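Endoglucanase (PDB 2E4T) hydrolyses internal beta-1,4-glucosidic linkages of cellulose and probably of xyloglucan, through its glycoside hydrolase family 44 catalytic module. Local coordinates at residues A7-E19 and P458-Y471. Numbering follows the deposited sequence.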
loop_
_atom_site.group_PDB
_atom_site.type_symbol
_atom_site.label_atom_id
_atom_site.label_comp_id
_atom_site.label_asym_id
_atom_site.label_seq_id
_atom_site.Cartn_x
_atom_site.Cartn_y
_atom_site.Cartn_z
ATOM N N ALA A 7 31.731 -22.473 -3.142
ATOM C CA ALA A 7 31.134 -21.105 -2.902
ATOM C C ALA A 7 30.069 -20.801 -3.957
ATOM O O ALA A 7 30.239 -21.131 -5.137
ATOM C CB ALA A 7 32.176 -20.015 -2.972
ATOM N N LYS A 8 29.033 -20.092 -3.538
ATOM C CA LYS A 8 27.971 -19.642 -4.442
ATOM C C LYS A 8 28.378 -18.293 -4.979
ATOM O O LYS A 8 28.643 -17.381 -4.194
ATOM C CB LYS A 8 26.660 -19.567 -3.654
ATOM C CG LYS A 8 25.463 -19.054 -4.455
ATOM C CD LYS A 8 25.163 -19.897 -5.691
ATOM C CE LYS A 8 23.935 -19.386 -6.405
ATOM N NZ LYS A 8 23.667 -20.065 -7.681
ATOM N N VAL A 9 28.369 -18.187 -6.306
ATOM C CA VAL A 9 28.864 -16.990 -7.031
ATOM C C VAL A 9 27.799 -16.489 -8.001
ATOM O O VAL A 9 27.241 -17.256 -8.784
ATOM C CB VAL A 9 30.136 -17.320 -7.827
ATOM C CG1 VAL A 9 30.596 -16.087 -8.523
ATOM C CG2 VAL A 9 31.249 -17.772 -6.875
ATOM N N VAL A 10 27.469 -15.208 -7.905
ATOM C CA VAL A 10 26.384 -14.592 -8.649
ATOM C C VAL A 10 26.909 -13.334 -9.320
ATOM O O VAL A 10 27.606 -12.562 -8.674
ATOM C CB VAL A 10 25.226 -14.253 -7.685
ATOM C CG1 VAL A 10 24.120 -13.446 -8.386
ATOM C CG2 VAL A 10 24.697 -15.539 -7.054
ATOM N N ASP A 11 26.561 -13.154 -10.603
ATOM C CA ASP A 11 26.954 -11.959 -11.313
ATOM C C ASP A 11 25.823 -10.918 -11.265
ATOM O O ASP A 11 24.656 -11.257 -11.507
ATOM C CB ASP A 11 27.216 -12.283 -12.770
ATOM C CG ASP A 11 28.399 -13.219 -12.945
ATOM O OD1 ASP A 11 29.349 -13.140 -12.150
ATOM O OD2 ASP A 11 28.394 -14.061 -13.847
ATOM N N ILE A 12 26.182 -9.670 -10.972
ATOM C CA ILE A 12 25.250 -8.549 -10.974
ATOM C C ILE A 12 25.763 -7.566 -12.050
ATOM O O ILE A 12 26.911 -7.126 -11.990
ATOM C CB ILE A 12 25.173 -7.843 -9.625
ATOM C CG1 ILE A 12 24.897 -8.754 -8.408
ATOM C CG2 ILE A 12 24.181 -6.669 -9.707
ATOM C CD1 ILE A 12 23.556 -9.387 -8.402
ATOM N N ARG A 13 24.889 -7.227 -13.011
ATOM C CA ARG A 13 25.278 -6.349 -14.107
ATOM C C ARG A 13 24.347 -5.131 -14.083
ATOM O O ARG A 13 23.128 -5.285 -14.187
ATOM C CB ARG A 13 25.143 -7.066 -15.441
ATOM C CG ARG A 13 26.035 -8.319 -15.466
ATOM C CD ARG A 13 26.063 -9.019 -16.808
ATOM N NE ARG A 13 26.128 -8.113 -17.958
ATOM C CZ ARG A 13 27.244 -7.599 -18.485
ATOM N NH1 ARG A 13 28.449 -7.868 -17.974
ATOM N NH2 ARG A 13 27.151 -6.795 -19.541
ATOM N N ILE A 14 24.927 -3.947 -13.950
ATOM C CA ILE A 14 24.158 -2.693 -13.857
ATOM C C ILE A 14 24.548 -1.798 -15.025
ATOM O O ILE A 14 25.740 -1.720 -15.385
ATOM C CB ILE A 14 24.457 -1.992 -12.527
ATOM C CG1 ILE A 14 23.907 -2.831 -11.380
ATOM C CG2 ILE A 14 23.914 -0.568 -12.487
ATOM C CD1 ILE A 14 24.395 -2.448 -10.011
ATOM N N ASP A 15 23.560 -1.119 -15.621
ATOM C CA ASP A 15 23.864 -0.107 -16.650
ATOM C C ASP A 15 23.096 1.136 -16.262
ATOM O O ASP A 15 21.852 1.168 -16.337
ATOM C CB ASP A 15 23.476 -0.610 -18.017
ATOM C CG ASP A 15 23.745 0.405 -19.138
ATOM O OD1 ASP A 15 24.013 1.579 -18.832
ATOM O OD2 ASP A 15 23.663 -0.022 -20.315
ATOM N N THR A 16 23.813 2.124 -15.744
ATOM C CA THR A 16 23.155 3.317 -15.204
ATOM C C THR A 16 22.481 4.165 -16.276
ATOM O O THR A 16 21.710 5.054 -15.915
ATOM C CB THR A 16 24.104 4.194 -14.400
ATOM O OG1 THR A 16 25.069 4.723 -15.296
ATOM C CG2 THR A 16 24.791 3.438 -13.318
ATOM N N SER A 17 22.763 3.900 -17.557
ATOM C CA SER A 17 22.124 4.652 -18.627
ATOM C C SER A 17 20.861 3.997 -19.149
ATOM O O SER A 17 20.179 4.590 -19.997
ATOM C CB SER A 17 23.094 4.885 -19.783
ATOM O OG SER A 17 23.256 3.665 -20.528
ATOM N N ALA A 18 20.571 2.745 -18.727
ATOM C CA ALA A 18 19.564 1.930 -19.361
ATOM C C ALA A 18 18.339 1.777 -18.454
ATOM O O ALA A 18 18.431 1.661 -17.215
ATOM C CB ALA A 18 20.100 0.553 -19.671
ATOM N N GLU A 19 17.177 1.726 -19.111
ATOM C CA GLU A 19 15.922 1.403 -18.434
ATOM C C GLU A 19 15.620 2.408 -17.324
ATOM O O GLU A 19 14.943 2.056 -16.354
ATOM C CB GLU A 19 15.830 -0.028 -17.969
ATOM C CG GLU A 19 16.054 -0.976 -19.169
ATOM C CD GLU A 19 16.109 -2.446 -18.810
ATOM O OE1 GLU A 19 15.874 -2.855 -17.654
ATOM O OE2 GLU A 19 16.419 -3.255 -19.708
ATOM N N PRO A 458 27.242 -17.866 2.774
ATOM C CA PRO A 458 27.464 -16.587 2.101
ATOM C C PRO A 458 27.245 -16.710 0.588
ATOM O O PRO A 458 27.259 -17.837 0.019
ATOM C CB PRO A 458 28.934 -16.271 2.419
ATOM C CG PRO A 458 29.558 -17.640 2.663
ATOM C CD PRO A 458 28.494 -18.525 3.208
ATOM N N THR A 459 27.104 -15.557 -0.049
ATOM C CA THR A 459 27.070 -15.516 -1.509
ATOM C C THR A 459 28.077 -14.462 -1.973
ATOM O O THR A 459 28.123 -13.341 -1.431
ATOM C CB THR A 459 25.661 -15.158 -2.023
ATOM O OG1 THR A 459 24.767 -16.149 -1.541
ATOM C CG2 THR A 459 25.613 -15.105 -3.550
ATOM N N THR A 460 28.887 -14.835 -2.981
ATOM C CA THR A 460 29.845 -13.908 -3.573
ATOM C C THR A 460 29.212 -13.264 -4.804
ATOM O O THR A 460 28.815 -13.980 -5.720
ATOM C CB THR A 460 31.140 -14.677 -3.949
ATOM O OG1 THR A 460 31.719 -15.179 -2.740
ATOM C CG2 THR A 460 32.095 -13.760 -4.704
ATOM N N PHE A 461 29.190 -11.935 -4.822
ATOM C CA PHE A 461 28.631 -11.211 -5.946
ATOM C C PHE A 461 29.727 -10.505 -6.718
ATOM O O PHE A 461 30.509 -9.742 -6.190
ATOM C CB PHE A 461 27.621 -10.150 -5.408
ATOM C CG PHE A 461 26.414 -10.760 -4.790
ATOM C CD1 PHE A 461 25.364 -11.216 -5.572
ATOM C CD2 PHE A 461 26.328 -10.915 -3.395
ATOM C CE1 PHE A 461 24.230 -11.782 -4.987
ATOM C CE2 PHE A 461 25.205 -11.455 -2.792
ATOM C CZ PHE A 461 24.144 -11.892 -3.585
ATOM N N ASN A 462 29.779 -10.821 -8.021
ATOM C CA ASN A 462 30.697 -10.114 -8.937
ATOM C C ASN A 462 29.914 -9.033 -9.668
ATOM O O ASN A 462 29.030 -9.368 -10.478
ATOM C CB ASN A 462 31.280 -11.103 -9.953
ATOM C CG ASN A 462 32.207 -12.105 -9.300
ATOM O OD1 ASN A 462 32.916 -11.779 -8.346
ATOM N ND2 ASN A 462 32.132 -13.360 -9.741
ATOM N N PHE A 463 30.200 -7.779 -9.350
ATOM C CA PHE A 463 29.533 -6.639 -9.958
ATOM C C PHE A 463 30.273 -6.124 -11.168
ATOM O O PHE A 463 31.502 -5.962 -11.134
ATOM C CB PHE A 463 29.446 -5.482 -8.960
ATOM C CG PHE A 463 28.350 -5.614 -7.933
ATOM C CD1 PHE A 463 27.149 -4.944 -8.142
ATOM C CD2 PHE A 463 28.470 -6.427 -6.816
ATOM C CE1 PHE A 463 26.104 -5.011 -7.218
ATOM C CE2 PHE A 463 27.414 -6.464 -5.872
ATOM C CZ PHE A 463 26.256 -5.744 -6.105
ATOM N N SER A 464 29.511 -5.805 -12.224
ATOM C CA SER A 464 30.037 -5.117 -13.402
ATOM C C SER A 464 29.061 -3.985 -13.706
ATOM O O SER A 464 27.850 -4.256 -13.874
ATOM C CB SER A 464 30.086 -6.091 -14.588
ATOM O OG SER A 464 30.923 -7.184 -14.352
ATOM N N ILE A 465 29.557 -2.761 -13.749
ATOM C CA ILE A 465 28.719 -1.569 -13.878
ATOM C C ILE A 465 29.150 -0.778 -15.106
ATOM O O ILE A 465 30.353 -0.490 -15.271
ATOM C CB ILE A 465 28.827 -0.721 -12.620
ATOM C CG1 ILE A 465 28.361 -1.531 -11.410
ATOM C CG2 ILE A 465 28.011 0.563 -12.764
ATOM C CD1 ILE A 465 28.756 -0.924 -10.072
ATOM N N ASP A 466 28.180 -0.402 -15.941
ATOM C CA ASP A 466 28.383 0.560 -17.003
ATOM C C ASP A 466 27.829 1.902 -16.534
ATOM O O ASP A 466 26.620 1.990 -16.280
ATOM C CB ASP A 466 27.687 0.066 -18.254
ATOM C CG ASP A 466 28.285 -1.207 -18.833
ATOM O OD1 ASP A 466 29.457 -1.556 -18.600
ATOM O OD2 ASP A 466 27.555 -1.865 -19.597
ATOM N N SER A 467 28.658 2.939 -16.414
ATOM C CA SER A 467 28.233 4.243 -15.926
ATOM C C SER A 467 29.001 5.337 -16.539
ATOM O O SER A 467 30.095 5.069 -17.017
ATOM C CB SER A 467 28.455 4.318 -14.433
ATOM O OG SER A 467 28.178 5.635 -13.987
ATOM N N SER A 468 28.504 6.577 -16.512
ATOM C CA SER A 468 29.329 7.698 -17.010
ATOM C C SER A 468 30.408 8.128 -16.007
ATOM O O SER A 468 31.252 8.970 -16.319
ATOM C CB SER A 468 28.481 8.898 -17.423
ATOM O OG SER A 468 28.105 9.651 -16.291
ATOM N N LYS A 469 30.395 7.529 -14.826
ATOM C CA LYS A 469 31.328 7.851 -13.746
ATOM C C LYS A 469 32.198 6.659 -13.506
ATOM O O LYS A 469 31.788 5.530 -13.794
ATOM C CB LYS A 469 30.521 8.133 -12.474
ATOM C CG LYS A 469 29.459 9.152 -12.735
ATOM C CD LYS A 469 30.062 10.569 -12.896
ATOM C CE LYS A 469 29.004 11.668 -13.174
ATOM N NZ LYS A 469 28.168 11.409 -14.383
ATOM N N ASN A 470 33.377 6.916 -12.956
ATOM C CA ASN A 470 34.272 5.864 -12.521
ATOM C C ASN A 470 34.236 5.794 -10.989
ATOM O O ASN A 470 34.808 6.600 -10.274
ATOM C CB ASN A 470 35.673 6.214 -12.970
ATOM C CG ASN A 470 36.603 5.063 -12.795
ATOM O OD1 ASN A 470 37.664 5.187 -12.184
ATOM N ND2 ASN A 470 36.207 3.910 -13.326
ATOM N N TYR A 471 33.457 4.857 -10.458
ATOM C CA TYR A 471 33.252 4.801 -8.980
ATOM C C TYR A 471 34.514 4.303 -8.250
ATOM O O TYR A 471 35.215 3.412 -8.782
ATOM C CB TYR A 471 32.056 3.879 -8.657
ATOM C CG TYR A 471 30.783 4.328 -9.333
ATOM C CD1 TYR A 471 30.183 5.528 -8.969
ATOM C CD2 TYR A 471 30.229 3.571 -10.340
ATOM C CE1 TYR A 471 28.997 5.962 -9.631
ATOM C CE2 TYR A 471 29.026 4.013 -10.970
ATOM C CZ TYR A 471 28.450 5.202 -10.618
ATOM O OH TYR A 471 27.296 5.608 -11.281
HETATM O O HOH W 1 29.279 -19.329 -0.839
#
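I12 meets F463 and V10 meets F461 where strands 8-15 and 459-466 run side by side in parallel. I12 CB lies over one face of the F463 ring, toward its rim, in a CH-pi contact 4.0 Å from the centroid, while I12 CG2, set anti to the backbone N, touches ring atom CE1 at 3.6 Å. From the ring's edge comes I14 CD1. The neighbouring ring, F461, receives V10 CB and I12 CG1 on its CD1 side, and T459 CG2 rides over one of its faces. Beta-branched residues suit this face because they fill space close to the backbone, and the two phenyl rings reach across to them. L450 and I448 of strand 442-452 pack on the same face, completing an apolar core.

The backbones are joined by eight hydrogen bonds, from T460 N to K8 O (2.8 Å) through T16 N to D466 O (2.9 Å). Each even-numbered residue from V10 to I14 both donates and accepts, as expected of parallel pairing, and CA-H...O contacts accompany these bonds. At the start, a water bridges K8 N and P458 O.

The other face carries mostly polar residues suited to a more exposed surface. N462 ND2 lies 3.4 Å from V9 CG1, whereas its OD1 is hydrogen-bonded to T501 OG1. D15 and D466 bring carboxylate oxygens OD2 within 4.4 Å, which would be expected to disfavour each other if both are charged. D15 OD1 also accepts from S17 N (2.9 Å), an Asx turn as the chain leaves the strand.

With one largely apolar face and one largely polar face, the pair implies that this part of the sheet turns the first to the core and the second toward solvent; its unbroken backbone bonding joins the chain's N-terminal strand to the C-terminal beta domain, away from the TIM-like barrel.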